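Local coordinates for alpha-hemoglobin-stabilizing protein (Homo sapiens, PDB 1Z8U) that acts as a chaperone that protects free alpha-hemoglobin from precipitation and prevents its harmful aggregation during erythroid cell development, at residues 2-7 / 55-60; 17-22 / 75-80; 44-49 / 69-74. The protein carries 1 engineered substitution. One frame throughout, in Å; residues are numbered along the deposited sequence.

Interaction 1: residues 2-7 / 55-60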
loop_
_atom_site.group_PDB
_atom_site.type_symbol
_atom_site.label_atom_id
_atom_site.label_comp_id
_atom_site.label_asym_id
_atom_site.label_seq_id
_atom_site.Cartn_x
_atom_site.Cartn_y
_atom_site.Cartn_z
ATOM N N ALA A 2 -17.312 23.670 -13.104
ATOM C CA ALA A 2 -16.968 25.120 -13.055
ATOM C C ALA A 2 -15.800 25.410 -12.114
ATOM O O ALA A 2 -15.725 26.496 -11.531
ATOM C CB ALA A 2 -18.189 25.932 -12.635
ATOM N N LEU A 3 -14.894 24.444 -11.961
ATOM C CA LEU A 3 -13.731 24.643 -11.100
ATOM C C LEU A 3 -12.461 24.922 -11.901
ATOM O O LEU A 3 -11.623 25.706 -11.456
ATOM C CB LEU A 3 -13.508 23.450 -10.151
ATOM C CG LEU A 3 -13.592 21.991 -10.598
ATOM C CD1 LEU A 3 -15.042 21.640 -10.860
ATOM C CD2 LEU A 3 -12.728 21.752 -11.819
ATOM N N LEU A 4 -12.321 24.297 -13.072
ATOM C CA LEU A 4 -11.154 24.513 -13.929
ATOM C C LEU A 4 -10.905 23.322 -14.839
ATOM O O LEU A 4 -10.769 22.190 -14.374
ATOM C CB LEU A 4 -9.906 24.777 -13.084
ATOM C CG LEU A 4 -8.869 25.752 -13.643
ATOM C CD1 LEU A 4 -7.771 25.942 -12.614
ATOM C CD2 LEU A 4 -8.299 25.233 -14.952
ATOM N N LYS A 5 -10.827 23.582 -16.142
ATOM C CA LYS A 5 -10.604 22.533 -17.136
ATOM C C LYS A 5 -9.355 21.693 -16.871
ATOM O O LYS A 5 -9.202 20.608 -17.435
ATOM C CB LYS A 5 -10.519 23.143 -18.540
ATOM C CG LYS A 5 -11.294 22.368 -19.606
ATOM C CD LYS A 5 -12.797 22.406 -19.324
ATOM C CE LYS A 5 -13.608 21.752 -20.437
ATOM N NZ LYS A 5 -15.074 21.808 -20.169
ATOM N N ALA A 6 -8.468 22.194 -16.020
ATOM C CA ALA A 6 -7.243 21.483 -15.672
ATOM C C ALA A 6 -7.525 20.486 -14.552
ATOM O O ALA A 6 -7.468 19.273 -14.755
ATOM C CB ALA A 6 -6.171 22.470 -15.239
ATOM N N ASN A 7 -7.841 21.005 -13.372
ATOM C CA ASN A 7 -8.136 20.159 -12.224
ATOM C C ASN A 7 -9.386 19.307 -12.429
ATOM O O ASN A 7 -9.609 18.342 -11.699
ATOM C CB ASN A 7 -8.306 21.009 -10.966
ATOM C CG ASN A 7 -7.134 21.933 -10.731
ATOM O OD1 ASN A 7 -5.987 21.558 -10.953
ATOM N ND2 ASN A 7 -7.414 23.146 -10.269
ATOM N N GLN A 55 -0.738 18.417 -7.656
ATOM C CA GLN A 55 -1.161 18.405 -9.051
ATOM C C GLN A 55 -2.243 19.435 -9.349
ATOM O O GLN A 55 -2.347 19.921 -10.473
ATOM C CB GLN A 55 -1.656 17.011 -9.428
ATOM C CG GLN A 55 -0.630 15.928 -9.167
ATOM C CD GLN A 55 0.655 16.144 -9.947
ATOM O OE1 GLN A 55 1.708 15.626 -9.580
ATOM N NE2 GLN A 55 0.572 16.901 -11.034
ATOM N N VAL A 56 -3.054 19.762 -8.348
ATOM C CA VAL A 56 -4.111 20.753 -8.532
ATOM C C VAL A 56 -3.465 22.066 -8.931
ATOM O O VAL A 56 -2.395 22.423 -8.431
ATOM C CB VAL A 56 -4.938 20.980 -7.241
ATOM C CG1 VAL A 56 -5.936 19.858 -7.058
ATOM C CG2 VAL A 56 -4.017 21.065 -6.034
ATOM N N THR A 57 -4.119 22.780 -9.837
ATOM C CA THR A 57 -3.610 24.049 -10.322
ATOM C C THR A 57 -4.620 25.171 -10.126
ATOM O O THR A 57 -5.824 24.931 -10.050
ATOM C CB THR A 57 -3.232 23.951 -11.818
ATOM O OG1 THR A 57 -3.118 25.265 -12.372
ATOM C CG2 THR A 57 -4.274 23.162 -12.587
ATOM N N GLY A 58 -4.114 26.396 -10.031
ATOM C CA GLY A 58 -4.984 27.542 -9.847
ATOM C C GLY A 58 -4.676 28.342 -8.597
ATOM O O GLY A 58 -3.548 28.330 -8.091
ATOM N N GLU A 59 -5.693 29.039 -8.099
ATOM C CA GLU A 59 -5.562 29.867 -6.906
ATOM C C GLU A 59 -6.135 29.132 -5.694
ATOM O O GLU A 59 -7.022 28.288 -5.833
ATOM C CB GLU A 59 -6.306 31.197 -7.103
ATOM C CG GLU A 59 -5.987 31.937 -8.408
ATOM C CD GLU A 59 -4.549 32.425 -8.496
ATOM O OE1 GLU A 59 -4.188 33.014 -9.537
ATOM O OE2 GLU A 59 -3.780 32.225 -7.531
ATOM N N PRO A 60 -5.640 29.455 -4.487
ATOM C CA PRO A 60 -6.085 28.840 -3.234
ATOM C C PRO A 60 -7.573 28.488 -3.179
ATOM O O PRO A 60 -7.941 27.369 -2.827
ATOM C CB PRO A 60 -5.685 29.880 -2.197
ATOM C CG PRO A 60 -4.374 30.346 -2.733
ATOM C CD PRO A 60 -4.664 30.527 -4.215
#
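N7 meets the backbone of T57 with both ends of its side-chain amide. The N-H of T57 points to N7 OD1, and N7 ND2 gives a hydrogen to T57 O. The N-H...O angles are 160° and 165°, so both bonds are nearly straight. In the model they are very short: T57 N to N7 OD1 is 2.5 Å and N7 ND2 to T57 O is 2.4 Å. The lengths are doubtful, as is the exact place of OD1, though the donor and acceptor roles match. N7 CG lies beside its own backbone N (chi1 -53°), which brings this amide carbon to 3.3 Å from both T57 N and T57 O.

Two apolar groups lie beside this pair. L4 CD1 rests 3.4 Å from T57 O. The same methyl lies 4.2 Å from G58 CA. A6 CB packs near T57 CG2, at a distance the model does not settle. At G58 the backbone angles are ones that only glycine takes easily, and a CB there would also press on L4 CD1.

Further out, N7 ND2 has a second acceptor, E62 OE1 on helix 60-86. E59 is the N-cap residue of that helix. The contact thus joins the start of helix 5-23 to the loop that leads into helix 60-86.

The match of donors and acceptors probably fixes the turn of the N7 amide. Its oxygen faces a donor and its nitrogen faces two acceptors. Turned over, the amide would set OD1 against the carbonyl of T57 and ND2 against its N-H, and would probably lose both bonds.

Interaction 2: residues 17-22 / 75-80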
loop_
_atom_site.group_PDB
_atom_site.type_symbol
_atom_site.label_atom_id
_atom_site.label_comp_id
_atom_site.label_asym_id
_atom_site.label_seq_id
_atom_site.Cartn_x
_atom_site.Cartn_y
_atom_site.Cartn_z
ATOM N N GLU A 17 -7.705 5.802 -11.620
ATOM C CA GLU A 17 -6.568 5.148 -10.986
ATOM C C GLU A 17 -7.026 4.490 -9.684
ATOM O O GLU A 17 -6.580 3.401 -9.337
ATOM C CB GLU A 17 -5.467 6.183 -10.708
ATOM C CG GLU A 17 -4.940 6.874 -11.979
ATOM C CD GLU A 17 -4.114 8.130 -11.704
ATOM O OE1 GLU A 17 -3.620 8.746 -12.676
ATOM O OE2 GLU A 17 -3.963 8.503 -10.523
ATOM N N PHE A 18 -7.937 5.151 -8.978
ATOM C CA PHE A 18 -8.452 4.631 -7.721
ATOM C C PHE A 18 -9.300 3.379 -7.929
ATOM O O PHE A 18 -9.364 2.501 -7.060
ATOM C CB PHE A 18 -9.288 5.697 -7.010
ATOM C CG PHE A 18 -9.657 5.331 -5.604
ATOM C CD1 PHE A 18 -8.675 5.240 -4.618
ATOM C CD2 PHE A 18 -10.972 5.057 -5.266
ATOM C CE1 PHE A 18 -9.001 4.881 -3.322
ATOM C CE2 PHE A 18 -11.315 4.697 -3.971
ATOM C CZ PHE A 18 -10.326 4.608 -2.995
ATOM N N SER A 19 -9.954 3.291 -9.083
ATOM C CA SER A 19 -10.798 2.141 -9.378
ATOM C C SER A 19 -9.986 0.916 -9.744
ATOM O O SER A 19 -10.314 -0.192 -9.329
ATOM C CB SER A 19 -11.777 2.471 -10.499
ATOM O OG SER A 19 -12.794 3.330 -10.022
ATOM N N VAL A 20 -8.931 1.100 -10.529
ATOM C CA VAL A 20 -8.108 -0.045 -10.883
ATOM C C VAL A 20 -7.492 -0.563 -9.582
ATOM O O VAL A 20 -7.306 -1.770 -9.410
ATOM C CB VAL A 20 -7.000 0.316 -11.903
ATOM C CG1 VAL A 20 -6.229 1.530 -11.455
ATOM C CG2 VAL A 20 -6.066 -0.852 -12.057
ATOM N N LEU A 21 -7.204 0.356 -8.658
ATOM C CA LEU A 21 -6.641 -0.021 -7.367
ATOM C C LEU A 21 -7.694 -0.858 -6.651
ATOM O O LEU A 21 -7.437 -1.994 -6.247
ATOM C CB LEU A 21 -6.330 1.221 -6.518
ATOM C CG LEU A 21 -5.255 1.165 -5.418
ATOM C CD1 LEU A 21 -5.757 1.910 -4.182
ATOM C CD2 LEU A 21 -4.898 -0.266 -5.060
ATOM N N LEU A 22 -8.884 -0.283 -6.502
ATOM C CA LEU A 22 -9.981 -0.959 -5.829
ATOM C C LEU A 22 -10.375 -2.254 -6.530
ATOM O O LEU A 22 -10.539 -3.291 -5.879
ATOM C CB LEU A 22 -11.202 -0.043 -5.753
ATOM C CG LEU A 22 -11.153 1.258 -4.950
ATOM C CD1 LEU A 22 -12.491 1.977 -5.126
ATOM C CD2 LEU A 22 -10.885 0.985 -3.469
ATOM N N ASN A 75 -14.699 8.704 -2.120
ATOM C CA ASN A 75 -15.592 8.051 -1.172
ATOM C C ASN A 75 -16.711 7.322 -1.901
ATOM O O ASN A 75 -17.101 6.224 -1.515
ATOM C CB ASN A 75 -16.200 9.087 -0.230
ATOM C CG ASN A 75 -15.155 9.839 0.562
ATOM O OD1 ASN A 75 -15.474 10.751 1.326
ATOM N ND2 ASN A 75 -13.896 9.463 0.387
ATOM N N THR A 76 -17.221 7.939 -2.959
ATOM C CA THR A 76 -18.305 7.354 -3.740
ATOM C C THR A 76 -17.906 6.009 -4.354
ATOM O O THR A 76 -18.760 5.148 -4.583
ATOM C CB THR A 76 -18.762 8.317 -4.858
ATOM O OG1 THR A 76 -19.063 9.596 -4.285
ATOM C CG2 THR A 76 -20.010 7.780 -5.550
ATOM N N LEU A 77 -16.617 5.832 -4.625
ATOM C CA LEU A 77 -16.131 4.576 -5.183
ATOM C C LEU A 77 -15.814 3.620 -4.041
ATOM O O LEU A 77 -16.118 2.430 -4.106
ATOM C CB LEU A 77 -14.867 4.805 -6.017
ATOM C CG LEU A 77 -15.016 5.369 -7.433
ATOM C CD1 LEU A 77 -15.729 6.707 -7.391
ATOM C CD2 LEU A 77 -13.643 5.518 -8.063
ATOM N N ALA A 78 -15.209 4.164 -2.989
ATOM C CA ALA A 78 -14.823 3.389 -1.817
ATOM C C ALA A 78 -16.005 2.774 -1.078
ATOM O O ALA A 78 -15.896 1.676 -0.532
ATOM C CB ALA A 78 -14.018 4.267 -0.865
ATOM N N ASN A 79 -17.127 3.486 -1.058
ATOM C CA ASN A 79 -18.323 3.014 -0.369
ATOM C C ASN A 79 -18.828 1.673 -0.891
ATOM O O ASN A 79 -19.126 0.770 -0.107
ATOM C CB ASN A 79 -19.431 4.062 -0.459
ATOM C CG ASN A 79 -19.100 5.320 0.312
ATOM O OD1 ASN A 79 -18.772 5.267 1.500
ATOM N ND2 ASN A 79 -19.189 6.465 -0.357
ATOM N N PRO A 80 -18.953 1.528 -2.220
ATOM C CA PRO A 80 -19.427 0.247 -2.757
ATOM C C PRO A 80 -18.417 -0.844 -2.402
ATOM O O PRO A 80 -18.786 -1.981 -2.105
ATOM C CB PRO A 80 -19.487 0.509 -4.260
ATOM C CG PRO A 80 -19.800 1.971 -4.331
ATOM C CD PRO A 80 -18.882 2.545 -3.283
#
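L77 is the main residue that helix 75-80 sends into this contact, and it meets F18, S19 and L22. Its CG is anti to the carbonyl carbon (chi1 -78°), which places L77 CG 4.0 Å from S19 OG. L77 CB lies in the plane of the F18 ring, at its edge, 4.0 Å from F18 CD2. The methyl L77 CD2 also comes to that edge, 3.9 Å from F18 CD2. The two side chains slide past each other in opposite directions. The same methyl, L77 CD2, sits 3.1 Å from S19 OG. This is close packing of a methyl on a hydroxyl, and S19 OG has its hydrogen bond with L15 O, one turn back in its own helix. L22 crosses L77 at about a right angle and sets its CD1 3.8 Å from L77 CB.

A78 comes next. Its CB packs on the next ring carbon, 4.1 Å from F18 CE2.

L77 and the backbone N of A78 thus lie at the edge of the F18 ring, while L22 CG covers one face 3.6 Å above the plane, toward the rim. An alanine in place of F18 would probably open a gap between the helices and leave L77 CD2 and A78 CB without their aromatic neighbour.

The segments 17-22 and 75-80 run nearly parallel, with axes 14° apart and 10.4 Å at closest approach. Helix 34-52 lies against both. Its M45 touches F18 and A78, and its Y48 ring meets F18 edge-to-face. The contact thus belongs to the core of a three-helix bundle, where helix 5-23 and helix 60-86 point the same way.

Interaction 3: residues 44-49 / 69-74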
loop_
_atom_site.group_PDB
_atom_site.type_symbol
_atom_site.label_atom_id
_atom_site.label_comp_id
_atom_site.label_asym_id
_atom_site.label_seq_id
_atom_site.Cartn_x
_atom_site.Cartn_y
_atom_site.Cartn_z
ATOM N N TRP A 44 -5.307 4.957 1.657
ATOM C CA TRP A 44 -5.253 5.040 0.205
ATOM C C TRP A 44 -5.857 6.352 -0.278
ATOM O O TRP A 44 -5.373 6.938 -1.243
ATOM C CB TRP A 44 -6.002 3.878 -0.433
ATOM C CG TRP A 44 -5.335 2.556 -0.235
ATOM C CD1 TRP A 44 -4.022 2.333 0.072
ATOM C CD2 TRP A 44 -5.932 1.267 -0.408
ATOM N NE1 TRP A 44 -3.767 0.985 0.100
ATOM C CE2 TRP A 44 -4.922 0.307 -0.191
ATOM C CE3 TRP A 44 -7.226 0.829 -0.729
ATOM C CZ2 TRP A 44 -5.165 -1.070 -0.284
ATOM C CZ3 TRP A 44 -7.467 -0.535 -0.822
ATOM C CH2 TRP A 44 -6.441 -1.470 -0.600
ATOM N N MET A 45 -6.914 6.820 0.382
ATOM C CA MET A 45 -7.519 8.086 -0.030
ATOM C C MET A 45 -6.655 9.262 0.416
ATOM O O MET A 45 -6.407 10.179 -0.361
ATOM C CB MET A 45 -8.956 8.208 0.501
ATOM C CG MET A 45 -9.901 7.246 -0.205
ATOM S SD MET A 45 -11.638 7.473 0.175
ATOM C CE MET A 45 -11.872 6.255 1.459
ATOM N N ASN A 46 -6.180 9.232 1.657
ATOM C CA ASN A 46 -5.306 10.300 2.129
ATOM C C ASN A 46 -4.197 10.401 1.089
ATOM O O ASN A 46 -3.869 11.479 0.599
ATOM C CB ASN A 46 -4.706 9.946 3.496
ATOM C CG ASN A 46 -5.703 10.105 4.632
ATOM O OD1 ASN A 46 -5.419 9.755 5.782
ATOM N ND2 ASN A 46 -6.874 10.643 4.319
ATOM N N PHE A 47 -3.649 9.240 0.748
ATOM C CA PHE A 47 -2.582 9.108 -0.232
ATOM C C PHE A 47 -2.871 9.875 -1.525
ATOM O O PHE A 47 -2.072 10.709 -1.932
ATOM C CB PHE A 47 -2.352 7.610 -0.520
ATOM C CG PHE A 47 -1.562 7.340 -1.765
ATOM C CD1 PHE A 47 -1.993 6.377 -2.673
ATOM C CD2 PHE A 47 -0.409 8.073 -2.052
ATOM C CE1 PHE A 47 -1.298 6.146 -3.854
ATOM C CE2 PHE A 47 0.298 7.854 -3.230
ATOM C CZ PHE A 47 -0.146 6.887 -4.136
ATOM N N TYR A 48 -3.999 9.585 -2.173
ATOM C CA TYR A 48 -4.371 10.269 -3.417
ATOM C C TYR A 48 -4.521 11.772 -3.219
ATOM O O TYR A 48 -4.078 12.570 -4.044
ATOM C CB TYR A 48 -5.683 9.719 -3.977
ATOM C CG TYR A 48 -5.518 8.481 -4.815
ATOM C CD1 TYR A 48 -4.919 7.337 -4.286
ATOM C CD2 TYR A 48 -5.975 8.441 -6.137
ATOM C CE1 TYR A 48 -4.778 6.179 -5.047
ATOM C CE2 TYR A 48 -5.839 7.278 -6.914
ATOM C CZ TYR A 48 -5.241 6.150 -6.354
ATOM O OH TYR A 48 -5.136 4.986 -7.074
ATOM N N ILE A 49 -5.153 12.161 -2.125
ATOM C CA ILE A 49 -5.338 13.572 -1.860
ATOM C C ILE A 49 -3.985 14.256 -1.731
ATOM O O ILE A 49 -3.709 15.225 -2.432
ATOM C CB ILE A 49 -6.148 13.783 -0.578
ATOM C CG1 ILE A 49 -7.589 13.344 -0.812
ATOM C CG2 ILE A 49 -6.107 15.235 -0.160
ATOM C CD1 ILE A 49 -8.413 13.338 0.445
ATOM N N GLU A 69 -13.562 18.054 -3.934
ATOM C CA GLU A 69 -14.444 17.326 -4.839
ATOM C C GLU A 69 -13.881 15.924 -5.024
ATOM O O GLU A 69 -14.623 14.942 -5.060
ATOM C CB GLU A 69 -14.544 18.023 -6.201
ATOM C CG GLU A 69 -15.724 17.535 -7.047
ATOM C CD GLU A 69 -15.549 17.792 -8.537
ATOM O OE1 GLU A 69 -15.218 18.937 -8.914
ATOM O OE2 GLU A 69 -15.749 16.846 -9.336
ATOM N N LEU A 70 -12.558 15.839 -5.145
ATOM C CA LEU A 70 -11.888 14.555 -5.313
ATOM C C LEU A 70 -12.283 13.629 -4.166
ATOM O O LEU A 70 -12.889 12.576 -4.389
ATOM C CB LEU A 70 -10.366 14.745 -5.331
ATOM C CG LEU A 70 -9.498 13.480 -5.268
ATOM C CD1 LEU A 70 -9.734 12.600 -6.495
ATOM C CD2 LEU A 70 -8.040 13.891 -5.162
ATOM N N ARG A 71 -11.944 14.027 -2.941
ATOM C CA ARG A 71 -12.275 13.226 -1.772
ATOM C C ARG A 71 -13.749 12.822 -1.771
ATOM O O ARG A 71 -14.079 11.694 -1.399
ATOM C CB ARG A 71 -11.928 13.981 -0.486
ATOM C CG ARG A 71 -12.471 13.317 0.767
ATOM C CD ARG A 71 -11.814 13.851 2.024
ATOM N NE ARG A 71 -10.622 13.083 2.373
ATOM C CZ ARG A 71 -9.776 13.406 3.346
ATOM N NH1 ARG A 71 -9.985 14.496 4.078
ATOM N NH2 ARG A 71 -8.719 12.638 3.589
ATOM N N GLN A 72 -14.631 13.734 -2.189
ATOM C CA GLN A 72 -16.065 13.441 -2.249
ATOM C C GLN A 72 -16.296 12.258 -3.186
ATOM O O GLN A 72 -17.110 11.377 -2.904
ATOM C CB GLN A 72 -16.863 14.634 -2.791
ATOM C CG GLN A 72 -18.205 14.914 -2.134
ATOM C CD GLN A 72 -19.308 14.010 -2.684
ATOM O OE1 GLN A 72 -20.003 13.331 -1.924
ATOM N NE2 GLN A 72 -19.466 13.991 -4.006
ATOM N N GLU A 73 -15.573 12.256 -4.303
ATOM C CA GLU A 73 -15.690 11.203 -5.306
ATOM C C GLU A 73 -14.988 9.910 -4.911
ATOM O O GLU A 73 -15.513 8.820 -5.149
ATOM C CB GLU A 73 -15.148 11.697 -6.648
ATOM C CG GLU A 73 -15.949 12.845 -7.252
ATOM C CD GLU A 73 -17.384 12.459 -7.584
ATOM O OE1 GLU A 73 -18.148 13.347 -8.020
ATOM O OE2 GLU A 73 -17.751 11.276 -7.414
ATOM N N LEU A 74 -13.805 10.026 -4.316
ATOM C CA LEU A 74 -13.059 8.849 -3.891
ATOM C C LEU A 74 -13.926 8.016 -2.953
ATOM O O LEU A 74 -13.905 6.785 -2.993
ATOM C CB LEU A 74 -11.768 9.270 -3.191
ATOM C CG LEU A 74 -10.740 9.918 -4.119
ATOM C CD1 LEU A 74 -9.633 10.554 -3.309
ATOM C CD2 LEU A 74 -10.186 8.877 -5.068
#
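R71 NH2 is approached by N46 ND2, which lies at the edge of the guanidinium and near its plane, and has E42 OE1, on the same helix as N46, as a long, weak ion-pair partner. N46 ND2 and R71 NH2 are 2.8 Å apart. Both are donors, so this is not a hydrogen bond, and the close approach is doubtful. The N46 amide is turned 56° from the guanidinium plane.

I49 makes the tightest approach to the rest of R71. Its CD1 sits over one face of the guanidinium. The 2.9 Å between I49 CD1 and R71 NE is doubtful, but the place of the methyl over the face stands. The two side chains cross at about a right angle. The R71 chain is bent at chi3 (-90°), which places NE by the methyl. The aliphatic part also packs here, with R71 CB 3.7 Å from I49 CD1. The charged group thus lies over an apolar methyl at the outer border of the contact.

The rest of the contact is apolar. M45 and L74 slide past each other in opposite directions, with M45 SD 3.8 Å from L74 CB. L74 CD1 reaches Y48 CB at 4.1 Å and also packs on I49 CG1. L70 CD2 lies 4.4 Å from I49 CG1.

The segments 44-49 and 69-74 run antiparallel, 152° apart, with axes 10.3 Å apart at closest approach. L74 is covered on a further side by L15 and F18 of helix 5-23, so all three helices meet here. W44 and F47, on the same turns of helix 34-52, instead meet rings of a chain of another protein. One helix therefore serves both the bundle core and the partner surface, consistent with a hemoglobin-binding chaperone.

Overall arrangement
The three interactions run along one three-helix bundle. Interactions 2 and 3 lie at its middle, with centres 9 Å apart, and they touch. They share helix 60-86, which packs on helix 5-23 in one and on helix 34-52 in the other. Interaction 1 lies at one end, near the surface, with its centre 22 Å from that of interaction 2 and 16 Å from that of interaction 3. L3 meets E69 between interactions 1 and 3. Along the chain, interaction 3 is nested within interaction 2, while the segments of interaction 1 alternate with those of both. Interactions 2 and 3 join all three helices; interaction 1 sets the start of helix 5-23 on the 55-60 loop.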